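Local coordinates for beta-N-acetylhexosaminidase (Arthrobacter aurescens, PDB 3RCN) that hydrolyses terminal non-reducing N-acetyl-D-hexosamine residues in N-acetyl-beta-D-hexosaminides, as a family 20 glycoside hydrolase, at the interface of chains A and B. Residues are numbered along the deposited sequence; one frame, centred on the assembly and turned at random. Chains: chain A/B, Beta-N-acetylhexosaminidase.

The interface of chains A and B. Residues chain A 47, 228, 231-232, 235; chain B 47, 50-51, 116-118.
A:Glu228 holds CG anti to its backbone N (chi1 -178°) and runs on extended, so its carboxylate reaches the loop of chain B at B:Gln116. A:Phe232, one turn further along helix 223-235, also has CG anti to N (chi1 -168°), which sets its ring beside the B:Gln116 side chain. This helix of the glycoside hydrolase family 20 catalytic domain meets a loop of domain 2 in the other copy, while helix 39-53 of each copy meets its twin. The patch is part of a two-fold symmetric interface, which may or may not be the biological one. The backbone N of B:Gln116 donates a nearly straight hydrogen bond to A:Glu228 OE2 (2.8 Å), arriving from above the carboxylate plane. The B:Gln116 side chain points the same way as A:Phe232, with its amide plane nearly perpendicular to the ring. The methyl of B:Ala117 rests on the helix backbone, CB 3.5 Å from A:Phe232 CA. B:Ala117 CB also meets A:Ala231 CB at 3.5 Å. Beyond them, A:Asp235 OD2 grips water 1 and water 2, each at 2.7 Å. Water 1 continues to the carbonyl O of B:Gln116 (2.9 Å), water 2 to B:Gly51 O (2.8 Å). A:Arg47, bent at chi2 and chi3, lays its guanidinium face over B:Gly51 CA on helix 39-53. The like charges of A:Arg47 and B:Arg47 are not in contact; the two guanidiniums head away from each other, which may ease their repulsion.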
# COMPACT_ATOMS: atom_id res chain seq x y z
N ARG A 47 0.14 17.20 8.83
CA ARG A 47 0.07 16.34 7.65
C ARG A 47 -1.15 15.44 7.66
O ARG A 47 -1.84 15.31 6.65
CB ARG A 47 1.34 15.51 7.49
CG ARG A 47 2.56 16.31 7.08
CD ARG A 47 3.39 15.54 6.07
NE ARG A 47 3.74 14.21 6.54
CZ ARG A 47 4.73 13.98 7.40
NH1 ARG A 47 5.43 15.01 7.86
NH2 ARG A 47 5.00 12.75 7.80
N GLU A 228 14.22 4.87 5.09
CA GLU A 228 12.87 5.42 5.02
C GLU A 228 11.94 4.80 6.07
O GLU A 228 11.25 5.50 6.81
CB GLU A 228 12.29 5.26 3.62
CG GLU A 228 10.89 5.87 3.43
CD GLU A 228 10.37 5.80 1.98
OE1 GLU A 228 10.94 5.07 1.14
OE2 GLU A 228 9.37 6.49 1.65
N ALA A 231 12.96 6.06 9.45
CA ALA A 231 12.54 7.45 9.60
C ALA A 231 11.01 7.58 9.73
O ALA A 231 10.51 8.35 10.55
CB ALA A 231 13.05 8.30 8.46
N PHE A 232 10.29 6.82 8.91
CA PHE A 232 8.83 6.80 8.96
C PHE A 232 8.38 6.37 10.36
O PHE A 232 7.55 7.03 10.99
CB PHE A 232 8.27 5.87 7.87
CG PHE A 232 6.78 5.99 7.64
CD1 PHE A 232 5.89 5.19 8.33
CD2 PHE A 232 6.27 6.86 6.69
CE1 PHE A 232 4.52 5.27 8.10
CE2 PHE A 232 4.90 6.96 6.47
CZ PHE A 232 4.03 6.16 7.17
N ASP A 235 9.19 9.12 13.06
CA ASP A 235 8.23 10.22 13.06
C ASP A 235 6.99 9.84 13.89
O ASP A 235 6.33 10.70 14.46
CB ASP A 235 7.80 10.57 11.63
CG ASP A 235 8.79 11.50 10.93
OD1 ASP A 235 9.74 12.01 11.60
OD2 ASP A 235 8.60 11.72 9.70
N ARG B 47 2.58 19.00 2.45
CA ARG B 47 2.48 17.63 2.94
C ARG B 47 3.57 16.73 2.36
O ARG B 47 4.19 15.96 3.10
CB ARG B 47 1.10 17.04 2.65
CG ARG B 47 -0.01 17.62 3.49
CD ARG B 47 -0.98 16.54 3.93
NE ARG B 47 -1.49 15.77 2.80
CZ ARG B 47 -2.46 16.20 2.01
NH1 ARG B 47 -3.00 17.39 2.24
NH2 ARG B 47 -2.88 15.46 0.99
N GLY B 50 7.29 18.25 3.21
CA GLY B 50 7.45 18.21 4.65
C GLY B 50 7.74 16.79 5.12
O GLY B 50 8.64 16.56 5.93
N GLY B 51 6.98 15.84 4.60
CA GLY B 51 7.22 14.44 4.90
C GLY B 51 8.62 14.02 4.50
O GLY B 51 9.29 13.28 5.23
N GLN B 116 8.47 9.14 1.84
CA GLN B 116 7.46 9.56 2.82
C GLN B 116 8.08 9.93 4.18
O GLN B 116 7.38 10.41 5.06
CB GLN B 116 6.38 8.49 2.97
CG GLN B 116 5.62 8.16 1.66
CD GLN B 116 4.56 7.07 1.83
OE1 GLN B 116 3.72 7.12 2.74
NE2 GLN B 116 4.60 6.06 0.95
N ALA B 117 9.37 9.68 4.35
CA ALA B 117 10.13 10.12 5.53
C ALA B 117 11.56 10.46 5.09
O ALA B 117 12.03 9.94 4.09
CB ALA B 117 10.13 9.06 6.61
N PRO B 118 12.26 11.34 5.83
CA PRO B 118 13.58 11.73 5.30
C PRO B 118 14.59 10.59 5.29
O PRO B 118 14.78 9.93 6.31
CB PRO B 118 14.06 12.80 6.29
CG PRO B 118 12.84 13.20 7.08
CD PRO B 118 11.95 12.00 7.11
O HOH W 1 7.00 10.38 7.95
O HOH W 2 8.97 13.72 7.93